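Local coordinates for outer membrane protein YopM (Yersinia pestis, PDB 1JL5) that probably acts as a leucine-rich-repeat effector that alters host cell physiology and helps the bacterium survive in host tissues, at residues 54-65 with 76-87; 229-239 with 249-257. All blocks are in the same frame, centred on the assembly; numbering follows the deposited sequence.

The two contacts lie on opposite sides of the chain's centre, with centres about 45 Å apart; they share no helix, strand or loop and do not touch. Contact 1 sets the helix 58-71 and the loop before it against the first leucine-rich repeat, at the end where the parallel strands begin. Contact 2 joins neighbouring repeats in mid-solenoid, loop against loop. Both are partly buried around leucines; in contact 1 even Arg58 is buried, whereas in contact 2 prolines such as Pro257 lie at the surface. Contact 1 adds a salt-bridged carboxylate and direct hydrogen bonds, whereas contact 2 relies on proline and leucine packing, CA-H...O contacts and two bridging waters.

Contact 1 of 2, residues 54-65 with 76-87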
loop_
_atom_site.group_PDB
_atom_site.type_symbol
_atom_site.label_atom_id
_atom_site.label_comp_id
_atom_site.label_asym_id
_atom_site.label_seq_id
_atom_site.Cartn_x
_atom_site.Cartn_y
_atom_site.Cartn_z
ATOM N N ASN A 54 -27.625 11.280 19.675
ATOM C CA ASN A 54 -27.224 10.068 18.979
ATOM C C ASN A 54 -27.427 10.105 17.475
ATOM O O ASN A 54 -27.387 9.073 16.813
ATOM C CB ASN A 54 -27.916 8.844 19.573
ATOM C CG ASN A 54 -27.255 8.378 20.852
ATOM O OD1 ASN A 54 -27.382 7.217 21.241
ATOM N ND2 ASN A 54 -26.546 9.286 21.519
ATOM N N GLY A 55 -27.636 11.299 16.940
ATOM C CA GLY A 55 -27.807 11.453 15.508
ATOM C C GLY A 55 -28.876 10.590 14.877
ATOM O O GLY A 55 -28.908 10.435 13.656
ATOM N N GLU A 56 -29.750 10.016 15.694
ATOM C CA GLU A 56 -30.814 9.196 15.146
ATOM C C GLU A 56 -31.724 10.104 14.347
ATOM O O GLU A 56 -32.142 11.158 14.816
ATOM C CB GLU A 56 -31.589 8.509 16.260
ATOM C CG GLU A 56 -30.724 7.599 17.089
ATOM C CD GLU A 56 -31.521 6.543 17.792
ATOM O OE1 GLU A 56 -32.544 6.108 17.227
ATOM O OE2 GLU A 56 -31.116 6.133 18.896
ATOM N N GLN A 57 -32.006 9.707 13.120
ATOM C CA GLN A 57 -32.855 10.500 12.257
ATOM C C GLN A 57 -34.267 9.950 12.304
ATOM O O GLN A 57 -34.820 9.493 11.309
ATOM C CB GLN A 57 -32.280 10.474 10.847
ATOM C CG GLN A 57 -30.877 11.047 10.832
ATOM C CD GLN A 57 -30.190 10.879 9.509
ATOM O OE1 GLN A 57 -29.943 9.761 9.065
ATOM N NE2 GLN A 57 -29.869 11.994 8.866
ATOM N N ARG A 58 -34.843 9.995 13.495
ATOM C CA ARG A 58 -36.184 9.493 13.688
ATOM C C ARG A 58 -37.195 10.346 12.954
ATOM O O ARG A 58 -38.216 9.843 12.502
ATOM C CB ARG A 58 -36.494 9.427 15.173
ATOM C CG ARG A 58 -35.496 8.563 15.890
ATOM C CD ARG A 58 -36.043 8.015 17.171
ATOM N NE ARG A 58 -35.123 7.039 17.734
ATOM C CZ ARG A 58 -35.379 6.320 18.819
ATOM N NH1 ARG A 58 -36.534 6.474 19.452
ATOM N NH2 ARG A 58 -34.483 5.452 19.269
ATOM N N GLU A 59 -36.911 11.634 12.814
ATOM C CA GLU A 59 -37.842 12.495 12.106
ATOM C C GLU A 59 -38.005 11.973 10.691
ATOM O O GLU A 59 -39.121 11.829 10.196
ATOM C CB GLU A 59 -37.341 13.932 12.061
ATOM C CG GLU A 59 -38.254 14.835 11.253
ATOM C CD GLU A 59 -37.872 16.287 11.374
ATOM O OE1 GLU A 59 -37.682 16.742 12.518
ATOM O OE2 GLU A 59 -37.768 16.979 10.337
ATOM N N MET A 60 -36.881 11.686 10.043
ATOM C CA MET A 60 -36.918 11.163 8.687
ATOM C C MET A 60 -37.600 9.806 8.726
ATOM O O MET A 60 -38.421 9.485 7.869
ATOM C CB MET A 60 -35.504 11.006 8.132
ATOM C CG MET A 60 -35.463 10.379 6.743
ATOM S SD MET A 60 -36.173 11.440 5.467
ATOM C CE MET A 60 -37.845 10.828 5.360
ATOM N N ALA A 61 -37.250 9.009 9.727
ATOM C CA ALA A 61 -37.843 7.692 9.871
ATOM C C ALA A 61 -39.354 7.838 9.995
ATOM O O ALA A 61 -40.108 7.189 9.274
ATOM C CB ALA A 61 -37.280 6.997 11.097
ATOM N N VAL A 62 -39.793 8.697 10.908
ATOM C CA VAL A 62 -41.221 8.913 11.099
ATOM C C VAL A 62 -41.825 9.341 9.779
ATOM O O VAL A 62 -42.894 8.883 9.394
ATOM C CB VAL A 62 -41.497 9.993 12.149
ATOM C CG1 VAL A 62 -42.978 10.327 12.165
ATOM C CG2 VAL A 62 -41.052 9.503 13.517
ATOM N N SER A 63 -41.121 10.218 9.079
ATOM C CA SER A 63 -41.588 10.686 7.789
ATOM C C SER A 63 -41.749 9.493 6.852
ATOM O O SER A 63 -42.735 9.393 6.124
ATOM C CB SER A 63 -40.590 11.678 7.201
ATOM O OG SER A 63 -41.006 12.091 5.915
ATOM N N ARG A 64 -40.774 8.587 6.879
ATOM C CA ARG A 64 -40.811 7.397 6.032
ATOM C C ARG A 64 -41.958 6.520 6.507
ATOM O O ARG A 64 -42.733 5.994 5.710
ATOM C CB ARG A 64 -39.504 6.607 6.153
ATOM C CG ARG A 64 -38.228 7.392 5.869
ATOM C CD ARG A 64 -37.978 7.561 4.389
ATOM N NE ARG A 64 -36.733 8.285 4.132
ATOM C CZ ARG A 64 -35.516 7.808 4.379
ATOM N NH1 ARG A 64 -35.361 6.594 4.890
ATOM N NH2 ARG A 64 -34.449 8.555 4.124
ATOM N N LEU A 65 -42.051 6.360 7.820
ATOM C CA LEU A 65 -43.097 5.547 8.420
ATOM C C LEU A 65 -44.467 6.048 7.999
ATOM O O LEU A 65 -45.310 5.281 7.534
ATOM C CB LEU A 65 -42.975 5.593 9.939
ATOM C CG LEU A 65 -41.824 4.770 10.508
ATOM C CD1 LEU A 65 -41.483 5.239 11.906
ATOM C CD2 LEU A 65 -42.220 3.299 10.495
ATOM N N LEU A 76 -40.899 -0.188 3.610
ATOM C CA LEU A 76 -40.546 0.904 4.494
ATOM C C LEU A 76 -39.030 0.877 4.485
ATOM O O LEU A 76 -38.423 -0.128 4.841
ATOM C CB LEU A 76 -41.059 0.646 5.907
ATOM C CG LEU A 76 -40.456 1.563 6.969
ATOM C CD1 LEU A 76 -40.771 3.018 6.642
ATOM C CD2 LEU A 76 -41.003 1.176 8.330
ATOM N N GLU A 77 -38.418 1.969 4.058
ATOM C CA GLU A 77 -36.972 2.030 3.992
ATOM C C GLU A 77 -36.443 3.087 4.945
ATOM O O GLU A 77 -36.628 4.284 4.738
ATOM C CB GLU A 77 -36.537 2.312 2.550
ATOM C CG GLU A 77 -35.038 2.256 2.326
ATOM C CD GLU A 77 -34.376 3.598 2.516
ATOM O OE1 GLU A 77 -34.628 4.500 1.692
ATOM O OE2 GLU A 77 -33.613 3.755 3.488
ATOM N N LEU A 78 -35.784 2.622 5.998
ATOM C CA LEU A 78 -35.224 3.493 7.018
ATOM C C LEU A 78 -33.722 3.283 7.093
ATOM O O LEU A 78 -33.151 3.230 8.178
ATOM C CB LEU A 78 -35.850 3.156 8.367
ATOM C CG LEU A 78 -37.375 3.176 8.378
ATOM C CD1 LEU A 78 -37.890 2.645 9.705
ATOM C CD2 LEU A 78 -37.854 4.594 8.131
ATOM N N ASN A 79 -33.083 3.168 5.938
ATOM C CA ASN A 79 -31.651 2.936 5.911
ATOM C C ASN A 79 -30.812 4.085 6.412
ATOM O O ASN A 79 -31.097 5.251 6.155
ATOM C CB ASN A 79 -31.176 2.577 4.504
ATOM C CG ASN A 79 -31.781 1.298 4.001
ATOM O OD1 ASN A 79 -32.111 0.406 4.784
ATOM N ND2 ASN A 79 -31.917 1.187 2.685
ATOM N N ASN A 80 -29.765 3.725 7.137
ATOM C CA ASN A 80 -28.813 4.682 7.657
ATOM C C ASN A 80 -29.439 5.888 8.341
ATOM O O ASN A 80 -29.062 7.030 8.074
ATOM C CB ASN A 80 -27.902 5.139 6.518
ATOM C CG ASN A 80 -26.624 5.740 7.020
ATOM O OD1 ASN A 80 -26.004 5.206 7.937
ATOM N ND2 ASN A 80 -26.212 6.855 6.427
ATOM N N LEU A 81 -30.388 5.631 9.232
ATOM C CA LEU A 81 -31.042 6.706 9.957
ATOM C C LEU A 81 -30.566 6.706 11.396
ATOM O O LEU A 81 -31.090 7.431 12.236
ATOM C CB LEU A 81 -32.559 6.543 9.891
ATOM C CG LEU A 81 -33.132 6.687 8.480
ATOM C CD1 LEU A 81 -34.655 6.614 8.522
ATOM C CD2 LEU A 81 -32.678 8.019 7.892
ATOM N N GLY A 82 -29.562 5.882 11.668
ATOM C CA GLY A 82 -29.005 5.793 13.003
ATOM C C GLY A 82 -30.021 5.399 14.051
ATOM O O GLY A 82 -29.837 5.665 15.235
ATOM N N LEU A 83 -31.093 4.748 13.621
ATOM C CA LEU A 83 -32.143 4.337 14.541
ATOM C C LEU A 83 -31.685 3.253 15.501
ATOM O O LEU A 83 -31.249 2.185 15.077
ATOM C CB LEU A 83 -33.346 3.842 13.749
ATOM C CG LEU A 83 -33.753 4.803 12.636
ATOM C CD1 LEU A 83 -34.997 4.280 11.947
ATOM C CD2 LEU A 83 -33.990 6.194 13.217
ATOM N N SER A 84 -31.775 3.531 16.797
ATOM C CA SER A 84 -31.382 2.555 17.799
ATOM C C SER A 84 -32.570 1.639 18.045
ATOM O O SER A 84 -32.481 0.662 18.784
ATOM C CB SER A 84 -30.969 3.244 19.098
ATOM O OG SER A 84 -31.999 4.080 19.581
ATOM N N SER A 85 -33.690 1.967 17.421
ATOM C CA SER A 85 -34.887 1.153 17.547
ATOM C C SER A 85 -35.863 1.607 16.491
ATOM O O SER A 85 -35.718 2.686 15.912
ATOM C CB SER A 85 -35.540 1.317 18.922
ATOM O OG SER A 85 -36.229 2.556 19.002
ATOM N N LEU A 86 -36.846 0.765 16.228
ATOM C CA LEU A 86 -37.874 1.096 15.273
ATOM C C LEU A 86 -39.159 1.064 16.056
ATOM O O LEU A 86 -39.325 0.251 16.958
ATOM C CB LEU A 86 -37.951 0.066 14.148
ATOM C CG LEU A 86 -36.738 -0.049 13.230
ATOM C CD1 LEU A 86 -37.062 -1.006 12.096
ATOM C CD2 LEU A 86 -36.379 1.326 12.684
ATOM N N PRO A 87 -40.079 1.973 15.745
ATOM C CA PRO A 87 -41.343 1.974 16.468
ATOM C C PRO A 87 -42.177 0.910 15.776
ATOM O O PRO A 87 -41.683 0.219 14.879
ATOM C CB PRO A 87 -41.866 3.371 16.214
ATOM C CG PRO A 87 -41.435 3.602 14.797
ATOM C CD PRO A 87 -40.019 3.080 14.775
HETATM O O HOH W 1 -27.597 6.538 16.138
HETATM O O HOH W 2 -34.356 3.431 21.151
HETATM O O HOH W 3 -32.563 6.242 4.159
#
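With CG beside its backbone N (chi1 -61°) and the chain extended beyond it, Glu56 carries its carboxylate to Ser84, while Arg58, also extended from CG to NE, brings its guanidinium to the same place. Glu56 OE1 takes three donors: Ser84 N at 2.7 Å, from above the carboxylate plane, and Arg58 NE and NH2, which grip this one oxygen side-on. Three bonds hold OE1, and the acid in turn positions the arginine, whose NH1 bonds Trp46 O and whose guanidinium makes a cation-pi contact with Trp46. Beside it the backbones join: Gln57 N, at the N-cap, gives an almost straight bond (177°) to Leu81 O at 2.6 Å. A water bridges Asn54 O and Gly82 O.

Further along the helix, Ala61 CB rests against Leu83 CD1, 3.6 Å away, and Leu81 CD1. Arg64 bends at chi2 (-79°) and slides past Leu78, with Arg64 CB 3.3 Å from Leu78 CD2. Arg64 NH1 bonds Glu77 O at 2.6 Å; Met60 CG lies above one face of the Arg64 guanidinium, offset toward its rim. Leu65 ends the row: its CD1 meets Pro87 CG tip to tip at 3.3 Å, and its CD2 meets Leu76 CD2 at 3.3 Å, both tighter than usual van der Waals contact. Arg338 of a second subunit bonds Gly55 O and Asn80 O, drawing this edge into the tetramer. The arrangement is that of an N-terminal helical cap on a leucine-rich-repeat solenoid, closing the leucine core beside the outermost strand 75-77.

Contact 2 of 2, residues 229-239 with 249-257; sequences ELPELQNLPFL and LKTLPDLPP
Leu230 and Leu249 cross at about a right angle, with Leu230 CG 3.7 Å from Leu249 CD1; the other branch of Leu249, CD2, lies against the backbone of Glu229. Leu230 CD1 also runs alongside Leu252, and Leu230 CB rests on the Pro253 ring, 3.6 Å from CD. Pro253 CD touches both Leu230 CB and Leu233 CD1, and Pro253 CG faces the carbonyl oxygens of Leu230 and Pro231.

Leu233 CD1 also lies beside Leu255 CD2, while Leu233 CB backs onto Pro256 CD at 3.5 Å. Leu239 uses a different first torsion from Leu233, CG anti to the backbone N (chi1 -172°), which brings CD2 to Pro256 CG at a tight 3.4 Å. Pro256 thus packs on two leucines.

At the outer end, Gln234 turns CG between its backbone N and carbonyl carbon (chi1 71°) and runs side by side with Asp254, CB to CB 3.6 Å, amide and carboxylate planes 40° apart. Gln234 NE2 bonds Glu232 OE2 on the anti lone pair at 2.7 Å, tying the amide to its own loop.

No clear hydrogen bond joins the segments directly; CA-H...O contacts, Gln234 CA to Leu255 O and Pro256 CA to Leu233 O, and waters bridging Leu230 N to Thr251 O and Leu233 N to Asp254 O link them. Successive repeats meet here on the convex side: Leu230, Leu233 and Pro256 pack on Ile242 of strand 241-243, and Leu252 and Leu255 on Leu262 of strand 261-263.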
loop_
_atom_site.group_PDB
_atom_site.type_symbol
_atom_site.label_atom_id
_atom_site.label_comp_id
_atom_site.label_asym_id
_atom_site.label_seq_id
_atom_site.Cartn_x
_atom_site.Cartn_y
_atom_site.Cartn_z
ATOM N N GLU A 229 -11.165 -30.197 3.291
ATOM C CA GLU A 229 -11.492 -30.652 1.958
ATOM C C GLU A 229 -12.836 -30.087 1.577
ATOM O O GLU A 229 -13.583 -29.601 2.421
ATOM C CB GLU A 229 -11.571 -32.176 1.929
ATOM C CG GLU A 229 -12.551 -32.724 2.944
ATOM C CD GLU A 229 -12.681 -34.230 2.900
ATOM O OE1 GLU A 229 -11.639 -34.918 2.831
ATOM O OE2 GLU A 229 -13.830 -34.721 2.948
ATOM N N LEU A 230 -13.132 -30.150 0.290
ATOM C CA LEU A 230 -14.399 -29.681 -0.218
ATOM C C LEU A 230 -15.255 -30.925 -0.354
ATOM O O LEU A 230 -14.734 -32.022 -0.513
ATOM C CB LEU A 230 -14.205 -29.022 -1.583
ATOM C CG LEU A 230 -13.435 -27.703 -1.560
ATOM C CD1 LEU A 230 -13.342 -27.131 -2.970
ATOM C CD2 LEU A 230 -14.150 -26.729 -0.634
ATOM N N PRO A 231 -16.579 -30.782 -0.262
ATOM C CA PRO A 231 -17.389 -31.990 -0.404
ATOM C C PRO A 231 -17.350 -32.387 -1.871
ATOM O O PRO A 231 -16.733 -31.700 -2.689
ATOM C CB PRO A 231 -18.770 -31.524 0.029
ATOM C CG PRO A 231 -18.789 -30.108 -0.456
ATOM C CD PRO A 231 -17.425 -29.598 -0.046
ATOM N N GLU A 232 -17.990 -33.495 -2.212
ATOM C CA GLU A 232 -17.999 -33.906 -3.597
ATOM C C GLU A 232 -18.631 -32.786 -4.402
ATOM O O GLU A 232 -19.672 -32.256 -4.029
ATOM C CB GLU A 232 -18.785 -35.193 -3.770
ATOM C CG GLU A 232 -18.797 -35.666 -5.202
ATOM C CD GLU A 232 -19.129 -37.124 -5.309
ATOM O OE1 GLU A 232 -20.072 -37.561 -4.615
ATOM O OE2 GLU A 232 -18.449 -37.825 -6.087
ATOM N N LEU A 233 -18.000 -32.431 -5.511
ATOM C CA LEU A 233 -18.478 -31.340 -6.343
ATOM C C LEU A 233 -18.863 -31.748 -7.749
ATOM O O LEU A 233 -19.653 -31.070 -8.401
ATOM C CB LEU A 233 -17.385 -30.283 -6.459
ATOM C CG LEU A 233 -16.767 -29.771 -5.162
ATOM C CD1 LEU A 233 -15.502 -28.968 -5.478
ATOM C CD2 LEU A 233 -17.789 -28.931 -4.420
ATOM N N GLN A 234 -18.291 -32.848 -8.221
ATOM C CA GLN A 234 -18.526 -33.285 -9.581
ATOM C C GLN A 234 -19.970 -33.556 -9.943
ATOM O O GLN A 234 -20.331 -33.509 -11.115
ATOM C CB GLN A 234 -17.673 -34.508 -9.887
ATOM C CG GLN A 234 -18.104 -35.761 -9.184
ATOM C CD GLN A 234 -17.068 -36.836 -9.322
ATOM O OE1 GLN A 234 -16.534 -37.052 -10.408
ATOM N NE2 GLN A 234 -16.769 -37.520 -8.225
ATOM N N ASN A 235 -20.800 -33.828 -8.948
ATOM C CA ASN A 235 -22.199 -34.103 -9.219
ATOM C C ASN A 235 -23.048 -32.862 -9.062
ATOM O O ASN A 235 -24.262 -32.944 -8.906
ATOM C CB ASN A 235 -22.693 -35.214 -8.304
ATOM C CG ASN A 235 -21.889 -36.475 -8.472
ATOM O OD1 ASN A 235 -21.589 -36.874 -9.594
ATOM N ND2 ASN A 235 -21.530 -37.111 -7.361
ATOM N N LEU A 236 -22.394 -31.707 -9.105
ATOM C CA LEU A 236 -23.086 -30.434 -8.990
ATOM C C LEU A 236 -22.975 -29.789 -10.359
ATOM O O LEU A 236 -22.085 -28.986 -10.618
ATOM C CB LEU A 236 -22.427 -29.578 -7.910
ATOM C CG LEU A 236 -22.379 -30.320 -6.570
ATOM C CD1 LEU A 236 -21.676 -29.469 -5.519
ATOM C CD2 LEU A 236 -23.798 -30.661 -6.137
ATOM N N PRO A 237 -23.892 -30.149 -11.263
ATOM C CA PRO A 237 -23.925 -29.634 -12.631
ATOM C C PRO A 237 -24.158 -28.143 -12.748
ATOM O O PRO A 237 -23.825 -27.541 -13.759
ATOM C CB PRO A 237 -25.051 -30.446 -13.272
ATOM C CG PRO A 237 -26.003 -30.605 -12.148
ATOM C CD PRO A 237 -25.082 -30.978 -10.995
ATOM N N PHE A 238 -24.719 -27.541 -11.711
ATOM C CA PHE A 238 -25.009 -26.122 -11.764
ATOM C C PHE A 238 -24.035 -25.293 -10.953
ATOM O O PHE A 238 -24.087 -24.065 -10.979
ATOM C CB PHE A 238 -26.439 -25.886 -11.287
ATOM C CG PHE A 238 -27.443 -26.761 -11.974
ATOM C CD1 PHE A 238 -27.653 -26.650 -13.346
ATOM C CD2 PHE A 238 -28.149 -27.723 -11.260
ATOM C CE1 PHE A 238 -28.550 -27.491 -13.998
ATOM C CE2 PHE A 238 -29.049 -28.571 -11.902
ATOM C CZ PHE A 238 -29.250 -28.452 -13.277
ATOM N N LEU A 239 -23.143 -25.960 -10.231
ATOM C CA LEU A 239 -22.171 -25.241 -9.429
ATOM C C LEU A 239 -21.156 -24.625 -10.377
ATOM O O LEU A 239 -20.332 -25.318 -10.964
ATOM C CB LEU A 239 -21.488 -26.188 -8.448
ATOM C CG LEU A 239 -20.571 -25.524 -7.419
ATOM C CD1 LEU A 239 -21.270 -24.323 -6.786
ATOM C CD2 LEU A 239 -20.197 -26.546 -6.362
ATOM N N LEU A 249 -7.258 -26.768 2.164
ATOM C CA LEU A 249 -7.358 -27.712 1.068
ATOM C C LEU A 249 -5.993 -28.153 0.581
ATOM O O LEU A 249 -5.113 -27.325 0.356
ATOM C CB LEU A 249 -8.133 -27.084 -0.083
ATOM C CG LEU A 249 -9.539 -26.596 0.258
ATOM C CD1 LEU A 249 -10.190 -26.016 -0.997
ATOM C CD2 LEU A 249 -10.365 -27.749 0.825
ATOM N N LYS A 250 -5.821 -29.461 0.429
ATOM C CA LYS A 250 -4.568 -30.028 -0.064
ATOM C C LYS A 250 -4.858 -30.484 -1.485
ATOM O O LYS A 250 -3.963 -30.626 -2.314
ATOM C CB LYS A 250 -4.141 -31.239 0.768
ATOM C CG LYS A 250 -4.086 -31.017 2.263
ATOM C CD LYS A 250 -5.488 -30.993 2.853
ATOM C CE LYS A 250 -5.459 -30.825 4.361
ATOM N NZ LYS A 250 -6.837 -30.690 4.902
ATOM N N THR A 251 -6.133 -30.738 -1.743
ATOM C CA THR A 251 -6.579 -31.168 -3.053
ATOM C C THR A 251 -8.004 -30.707 -3.222
ATOM O O THR A 251 -8.684 -30.353 -2.260
ATOM C CB THR A 251 -6.585 -32.709 -3.200
ATOM O OG1 THR A 251 -7.526 -33.263 -2.273
ATOM C CG2 THR A 251 -5.213 -33.289 -2.923
ATOM N N LEU A 252 -8.454 -30.717 -4.460
ATOM C CA LEU A 252 -9.810 -30.336 -4.755
ATOM C C LEU A 252 -10.455 -31.601 -5.258
ATOM O O LEU A 252 -9.792 -32.446 -5.860
ATOM C CB LEU A 252 -9.848 -29.282 -5.849
ATOM C CG LEU A 252 -9.155 -27.968 -5.520
ATOM C CD1 LEU A 252 -9.379 -26.988 -6.660
ATOM C CD2 LEU A 252 -9.708 -27.418 -4.212
ATOM N N PRO A 253 -11.747 -31.768 -4.988
ATOM C CA PRO A 253 -12.425 -32.969 -5.464
ATOM C C PRO A 253 -12.575 -32.750 -6.952
ATOM O O PRO A 253 -12.174 -31.709 -7.480
ATOM C CB PRO A 253 -13.788 -32.898 -4.779
ATOM C CG PRO A 253 -13.549 -32.000 -3.583
ATOM C CD PRO A 253 -12.631 -30.961 -4.133
ATOM N N ASP A 254 -13.145 -33.725 -7.635
ATOM C CA ASP A 254 -13.396 -33.549 -9.044
ATOM C C ASP A 254 -14.320 -32.351 -9.015
ATOM O O ASP A 254 -15.253 -32.288 -8.218
ATOM C CB ASP A 254 -14.082 -34.782 -9.591
ATOM C CG ASP A 254 -13.192 -35.980 -9.515
ATOM O OD1 ASP A 254 -12.120 -35.928 -10.140
ATOM O OD2 ASP A 254 -13.540 -36.954 -8.819
ATOM N N LEU A 255 -14.040 -31.389 -9.870
ATOM C CA LEU A 255 -14.802 -30.163 -9.893
ATOM C C LEU A 255 -16.179 -30.235 -10.520
ATOM O O LEU A 255 -16.506 -31.181 -11.233
ATOM C CB LEU A 255 -13.976 -29.101 -10.601
ATOM C CG LEU A 255 -12.650 -28.858 -9.884
ATOM C CD1 LEU A 255 -11.780 -27.934 -10.707
ATOM C CD2 LEU A 255 -12.928 -28.270 -8.503
ATOM N N PRO A 256 -17.023 -29.240 -10.224
ATOM C CA PRO A 256 -18.354 -29.256 -10.822
ATOM C C PRO A 256 -18.050 -29.216 -12.315
ATOM O O PRO A 256 -17.251 -28.402 -12.763
ATOM C CB PRO A 256 -18.970 -27.965 -10.302
ATOM C CG PRO A 256 -18.345 -27.841 -8.931
ATOM C CD PRO A 256 -16.905 -28.172 -9.214
ATOM N N PRO A 257 -18.667 -30.107 -13.099
ATOM C CA PRO A 257 -18.410 -30.134 -14.539
ATOM C C PRO A 257 -18.572 -28.807 -15.267
ATOM O O PRO A 257 -17.934 -28.575 -16.285
ATOM C CB PRO A 257 -19.373 -31.210 -15.039
ATOM C CG PRO A 257 -20.506 -31.127 -14.058
ATOM C CD PRO A 257 -19.781 -31.002 -12.746
HETATM O O HOH W 4 -11.065 -30.947 -1.267
HETATM O O HOH W 5 -16.248 -34.075 -6.722
#